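Local coordinates for protein Aac(6')-ib (Escherichia coli, PDB 2BUE) that probably transfers the acetyl group of acetyl-CoA to the 6'-amino group of aminoglycosides such as kanamycin B, conferring antibiotic resistance, at residues Tyr68-Tyr81 with Gly91-Asp103. The protein carries 2 engineered substitutions. Numbering follows the deposited sequence. Where two conformers were deposited one is given.
With RIO (ribostamycin), chain C.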
loop_
_atom_site.group_PDB
_atom_site.type_symbol
_atom_site.label_atom_id
_atom_site.label_comp_id
_atom_site.label_asym_id
_atom_site.label_seq_id
_atom_site.Cartn_x
_atom_site.Cartn_y
_atom_site.Cartn_z
ATOM N N TYR A 68 -2.591 -12.414 7.330
ATOM C CA TYR A 68 -1.874 -11.156 7.597
ATOM C C TYR A 68 -0.829 -11.253 8.714
ATOM O O TYR A 68 -0.162 -10.257 9.028
ATOM C CB TYR A 68 -2.834 -9.985 7.878
ATOM C CG TYR A 68 -3.610 -9.523 6.666
ATOM C CD1 TYR A 68 -3.146 -8.446 5.894
ATOM C CD2 TYR A 68 -4.797 -10.155 6.291
ATOM C CE1 TYR A 68 -3.854 -7.994 4.805
ATOM C CE2 TYR A 68 -5.520 -9.727 5.167
ATOM C CZ TYR A 68 -5.034 -8.645 4.430
ATOM O OH TYR A 68 -5.738 -8.208 3.329
ATOM N N LEU A 69 -0.671 -12.441 9.312
ATOM C CA LEU A 69 0.399 -12.625 10.293
ATOM C C LEU A 69 1.693 -12.220 9.595
ATOM O O LEU A 69 1.920 -12.679 8.479
ATOM C CB LEU A 69 0.475 -14.086 10.729
ATOM C CG LEU A 69 1.474 -14.405 11.849
ATOM C CD1 LEU A 69 1.099 -13.726 13.168
ATOM C CD2 LEU A 69 1.576 -15.940 11.984
ATOM N N PRO A 70 2.488 -11.310 10.211
ATOM C CA PRO A 70 3.682 -10.817 9.509
ATOM C C PRO A 70 4.579 -11.932 8.942
ATOM O O PRO A 70 5.064 -11.822 7.821
ATOM C CB PRO A 70 4.371 -9.921 10.556
ATOM C CG PRO A 70 3.212 -9.349 11.339
ATOM C CD PRO A 70 2.283 -10.595 11.483
ATOM N N SER A 71 4.767 -13.027 9.669
ATOM C CA SER A 71 5.575 -14.145 9.150
ATOM C C SER A 71 4.987 -14.839 7.910
ATOM O O SER A 71 5.724 -15.357 7.065
ATOM C CB SER A 71 5.831 -15.173 10.257
ATOM O OG SER A 71 4.593 -15.704 10.710
ATOM N N VAL A 72 3.654 -14.844 7.796
ATOM C CA VAL A 72 2.989 -15.400 6.609
ATOM C C VAL A 72 3.152 -14.446 5.420
ATOM O O VAL A 72 3.437 -14.879 4.307
ATOM C CB VAL A 72 1.474 -15.668 6.870
ATOM C CG1 VAL A 72 0.741 -16.029 5.581
ATOM C CG2 VAL A 72 1.290 -16.793 7.913
ATOM N N LEU A 73 2.955 -13.148 5.674
ATOM C CA LEU A 73 3.133 -12.138 4.623
ATOM C C LEU A 73 4.590 -12.172 4.113
ATOM O O LEU A 73 4.839 -12.007 2.908
ATOM C CB LEU A 73 2.783 -10.750 5.148
ATOM C CG LEU A 73 1.288 -10.500 5.429
ATOM C CD1 LEU A 73 1.135 -9.113 6.083
ATOM C CD2 LEU A 73 0.489 -10.633 4.125
ATOM N N ALA A 74 5.513 -12.440 5.030
ATOM C CA ALA A 74 6.957 -12.517 4.716
ATOM C C ALA A 74 7.212 -13.557 3.641
ATOM O O ALA A 74 8.133 -13.390 2.835
ATOM C CB ALA A 74 7.780 -12.837 5.959
ATOM N N GLN A 75 6.408 -14.628 3.618
ATOM C CA GLN A 75 6.576 -15.710 2.612
ATOM C C GLN A 75 6.229 -15.268 1.207
ATOM O O GLN A 75 6.595 -15.931 0.232
ATOM C CB GLN A 75 5.722 -16.945 2.942
ATOM C CG GLN A 75 5.609 -17.295 4.393
ATOM C CD GLN A 75 6.903 -17.745 5.019
ATOM O OE1 GLN A 75 7.775 -18.326 4.361
ATOM N NE2 GLN A 75 7.029 -17.504 6.320
ATOM N N GLU A 76 5.510 -14.153 1.096
ATOM C CA GLU A 76 5.099 -13.561 -0.165
ATOM C C GLU A 76 5.870 -12.273 -0.468
ATOM O O GLU A 76 5.476 -11.495 -1.356
ATOM C CB GLU A 76 3.623 -13.192 -0.088
ATOM C CG GLU A 76 2.902 -13.370 -1.385
ATOM C CD GLU A 76 2.289 -14.743 -1.495
ATOM O OE1 GLU A 76 1.461 -14.929 -2.401
ATOM O OE2 GLU A 76 2.610 -15.624 -0.659
ATOM N N SER A 77 6.936 -12.020 0.299
ATOM C CA SER A 77 7.720 -10.793 0.145
ATOM C C SER A 77 6.880 -9.538 0.433
ATOM O O SER A 77 7.122 -8.478 -0.153
ATOM C CB SER A 77 8.365 -10.736 -1.254
ATOM O OG SER A 77 9.370 -11.737 -1.372
ATOM N N VAL A 78 5.952 -9.660 1.383
ATOM C CA VAL A 78 5.113 -8.555 1.802
ATOM C C VAL A 78 5.450 -8.151 3.229
ATOM O O VAL A 78 5.553 -9.008 4.145
ATOM C CB VAL A 78 3.583 -8.921 1.692
ATOM C CG1 VAL A 78 2.697 -7.796 2.269
ATOM C CG2 VAL A 78 3.190 -9.233 0.230
ATOM N N THR A 79 5.603 -6.846 3.418
ATOM C CA THR A 79 5.869 -6.270 4.738
ATOM C C THR A 79 4.717 -5.370 5.169
ATOM O O THR A 79 4.408 -4.387 4.479
ATOM C CB THR A 79 7.184 -5.446 4.723
ATOM O OG1 THR A 79 8.267 -6.283 4.303
ATOM C CG2 THR A 79 7.481 -4.843 6.093
ATOM N N PRO A 80 4.067 -5.711 6.300
ATOM C CA PRO A 80 2.933 -4.926 6.809
ATOM C C PRO A 80 3.324 -3.824 7.779
ATOM O O PRO A 80 4.206 -4.027 8.649
ATOM C CB PRO A 80 2.073 -5.983 7.527
ATOM C CG PRO A 80 3.103 -6.958 8.117
ATOM C CD PRO A 80 4.314 -6.917 7.131
ATOM N N TYR A 81 2.650 -2.677 7.648
ATOM C CA TYR A 81 2.850 -1.521 8.526
ATOM C C TYR A 81 1.529 -1.032 9.123
ATOM O O TYR A 81 0.467 -1.195 8.504
ATOM C CB TYR A 81 3.442 -0.330 7.751
ATOM C CG TYR A 81 4.626 -0.678 6.903
ATOM C CD1 TYR A 81 5.908 -0.749 7.452
ATOM C CD2 TYR A 81 4.461 -0.950 5.547
ATOM C CE1 TYR A 81 7.011 -1.099 6.650
ATOM C CE2 TYR A 81 5.542 -1.294 4.721
ATOM C CZ TYR A 81 6.813 -1.380 5.291
ATOM O OH TYR A 81 7.879 -1.691 4.480
ATOM N N GLY A 91 -4.296 3.565 10.105
ATOM C CA GLY A 91 -4.411 2.841 8.850
ATOM C C GLY A 91 -3.442 1.689 8.756
ATOM O O GLY A 91 -2.610 1.475 9.662
ATOM N N TYR A 92 -3.563 0.966 7.652
ATOM C CA TYR A 92 -2.732 -0.191 7.376
ATOM C C TYR A 92 -2.037 0.065 6.044
ATOM O O TYR A 92 -2.650 0.594 5.124
ATOM C CB TYR A 92 -3.591 -1.462 7.266
ATOM C CG TYR A 92 -2.839 -2.643 6.690
ATOM C CD1 TYR A 92 -2.084 -3.486 7.516
ATOM C CD2 TYR A 92 -2.886 -2.927 5.309
ATOM C CE1 TYR A 92 -1.381 -4.584 6.973
ATOM C CE2 TYR A 92 -2.171 -4.021 4.748
ATOM C CZ TYR A 92 -1.422 -4.838 5.610
ATOM O OH TYR A 92 -0.731 -5.917 5.113
ATOM N N ALA A 93 -0.774 -0.330 5.932
ATOM C CA ALA A 93 -0.106 -0.287 4.638
ATOM C C ALA A 93 0.770 -1.521 4.487
ATOM O O ALA A 93 1.066 -2.223 5.474
ATOM C CB ALA A 93 0.721 1.010 4.484
ATOM N N GLN A 94 1.158 -1.799 3.256
ATOM C CA GLN A 94 2.103 -2.891 3.016
ATOM C C GLN A 94 2.974 -2.518 1.841
ATOM O O GLN A 94 2.532 -1.770 0.946
ATOM C CB GLN A 94 1.380 -4.217 2.771
ATOM C CG GLN A 94 0.377 -4.159 1.607
ATOM C CD GLN A 94 -0.335 -5.480 1.374
ATOM O OE1 GLN A 94 -0.667 -6.214 2.323
ATOM N NE2 GLN A 94 -0.622 -5.767 0.110
ATOM N N SER A 95 4.223 -2.985 1.877
ATOM C CA SER A 95 5.097 -2.899 0.720
ATOM C C SER A 95 5.480 -4.321 0.295
ATOM O O SER A 95 5.504 -5.249 1.121
ATOM C CB SER A 95 6.357 -2.077 1.018
ATOM O OG SER A 95 7.119 -2.656 2.069
ATOM N N TYR A 96 5.803 -4.504 -0.978
ATOM C CA TYR A 96 6.144 -5.835 -1.456
ATOM C C TYR A 96 7.235 -5.755 -2.510
ATOM O O TYR A 96 7.381 -4.724 -3.200
ATOM C CB TYR A 96 4.898 -6.632 -1.954
ATOM C CG TYR A 96 4.157 -5.930 -3.075
ATOM C CD1 TYR A 96 4.565 -6.109 -4.408
ATOM C CD2 TYR A 96 3.051 -5.093 -2.808
ATOM C CE1 TYR A 96 3.922 -5.449 -5.461
ATOM C CE2 TYR A 96 2.393 -4.424 -3.892
ATOM C CZ TYR A 96 2.842 -4.612 -5.192
ATOM O OH TYR A 96 2.245 -3.987 -6.266
ATOM N N VAL A 97 8.017 -6.829 -2.603
ATOM C CA VAL A 97 8.976 -6.960 -3.696
ATOM C C VAL A 97 8.204 -7.480 -4.908
ATOM O O VAL A 97 7.731 -8.617 -4.917
ATOM C CB VAL A 97 10.135 -7.932 -3.316
ATOM C CG1 VAL A 97 11.108 -8.086 -4.517
ATOM C CG2 VAL A 97 10.874 -7.389 -2.075
ATOM N N ALA A 98 8.114 -6.668 -5.959
ATOM C CA ALA A 98 7.285 -7.038 -7.110
ATOM C C ALA A 98 7.755 -8.352 -7.794
ATOM O O ALA A 98 6.947 -9.212 -8.112
ATOM C CB ALA A 98 7.234 -5.882 -8.113
ATOM N N LEU A 99 9.065 -8.495 -7.996
ATOM C CA LEU A 99 9.632 -9.706 -8.590
ATOM C C LEU A 99 9.311 -10.974 -7.752
ATOM O O LEU A 99 9.206 -12.087 -8.308
ATOM C CB LEU A 99 11.136 -9.500 -8.770
ATOM C CG LEU A 99 11.926 -10.476 -9.633
ATOM C CD1 LEU A 99 11.444 -10.377 -11.055
ATOM C CD2 LEU A 99 13.413 -10.128 -9.547
ATOM N N GLY A 100 9.071 -10.777 -6.449
ATOM C CA GLY A 100 8.766 -11.849 -5.450
ATOM C C GLY A 100 7.312 -12.153 -5.093
ATOM O O GLY A 100 7.021 -12.830 -4.092
ATOM N N SER A 101 6.392 -11.720 -5.949
ATOM C CA SER A 101 4.972 -11.833 -5.659
ATOM C C SER A 101 4.415 -13.192 -6.074
ATOM O O SER A 101 5.057 -13.925 -6.821
ATOM C CB SER A 101 4.239 -10.692 -6.361
ATOM O OG SER A 101 4.794 -9.456 -5.938
ATOM N N GLY A 102 3.202 -13.499 -5.617
ATOM C CA GLY A 102 2.527 -14.773 -5.957
ATOM C C GLY A 102 2.322 -14.993 -7.451
ATOM O O GLY A 102 2.447 -14.064 -8.243
ATOM N N ASP A 103 1.999 -16.232 -7.826
ATOM C CA ASP A 103 1.707 -16.583 -9.212
ATOM C C ASP A 103 0.700 -15.600 -9.827
ATOM O O ASP A 103 -0.328 -15.270 -9.230
ATOM C CB ASP A 103 1.139 -18.015 -9.287
ATOM C CG ASP A 103 1.330 -18.681 -10.663
ATOM O OD1 ASP A 103 1.980 -18.103 -11.569
ATOM O OD2 ASP A 103 0.826 -19.821 -10.836
HETATM O O1 RIO C . -3.544 -7.824 1.169
HETATM C C1 RIO C . -2.586 -8.789 1.629
HETATM C C2 RIO C . -2.697 -10.040 0.749
HETATM O O2 RIO C . -3.128 -9.717 -0.589
HETATM C C3 RIO C . -1.979 -9.516 -1.427
HETATM O O3 RIO C . -1.804 -8.115 -1.724
HETATM C C4 RIO C . -1.730 -7.819 -3.174
HETATM C C5 RIO C . -0.280 -7.958 -3.720
HETATM O O4 RIO C . 0.176 -9.293 -3.581
HETATM C C6 RIO C . -0.115 -7.508 -5.183
HETATM N N1 RIO C . 1.335 -7.518 -5.530
HETATM C C7 RIO C . -0.674 -6.071 -5.369
HETATM C C8 RIO C . -2.149 -6.007 -4.918
HETATM N N2 RIO C . -2.668 -4.636 -5.188
HETATM C C9 RIO C . -2.284 -6.382 -3.401
HETATM O O5 RIO C . -3.718 -6.423 -3.148
HETATM C C10 RIO C . -4.094 -5.864 -1.888
HETATM O O6 RIO C . -4.264 -4.470 -1.983
HETATM C C11 RIO C . -5.415 -4.012 -2.779
HETATM C C12 RIO C . -5.479 -2.477 -2.591
HETATM N N3 RIO C . -4.457 -1.814 -3.416
HETATM C C13 RIO C . -6.736 -4.685 -2.299
HETATM O O7 RIO C . -7.784 -4.319 -3.229
HETATM C C14 RIO C . -6.565 -6.223 -2.256
HETATM O O8 RIO C . -7.781 -6.908 -1.840
HETATM C C15 RIO C . -5.363 -6.612 -1.380
HETATM N N4 RIO C . -5.131 -8.057 -1.366
HETATM C C16 RIO C . -0.785 -10.146 -0.664
HETATM O O9 RIO C . -0.295 -11.202 -1.475
HETATM C C17 RIO C . -1.417 -10.825 0.564
HETATM O O10 RIO C . -1.781 -12.180 0.180
HETATM O O HOH W 1 5.136 -9.721 -3.338
HETATM O O HOH W 2 8.578 -14.016 -2.278
#
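Tyr68 turns its ring edge toward the face of Tyr92 in an offset edge-to-face pair, planes at 83°, and Tyr92 OH lies in the plane of the Tyr68 ring, 3.6 Å from CD1. Tyr92, Gln94 and Tyr96 stand on strand 88-97 of the GNAT fold's antiparallel hairpin with strand 78-85; Tyr68 reaches over from the helical region before it. In the plane of the Tyr92 ring sits Gln94 OE1, which takes the hydroxyl's hydrogen bond on a lone pair (OH to OE1 2.8 Å). One face of Tyr96 carries ribostamycin N1, 3.2 Å above the ring plane and displaced toward its rim.

Thr79 with Ser95 and Tyr81 with Ala93 are the hydrogen-bonded pairs. Val78, Pro80, Gln94 and Tyr96 point to one face, where Gln94 and Tyr96 belong to the ribostamycin pocket. The Tyr92 bond fixes how the Gln94 amide is turned: NE2 donates to ribostamycin O3 and also to Asp118. Tyr68 OH accepts from the sugar's O1 and bonds Trp52 as well.

At the end of strand 88-97, one water donates to Glu76 O and Val97 O and accepts from Ser101 OG. On the face toward helix 131-144, chi1 of 60° places Ser95 OG between its backbone N and carbonyl carbon, where it shares a 2.7 Å hydrogen bond with Tyr81 OH.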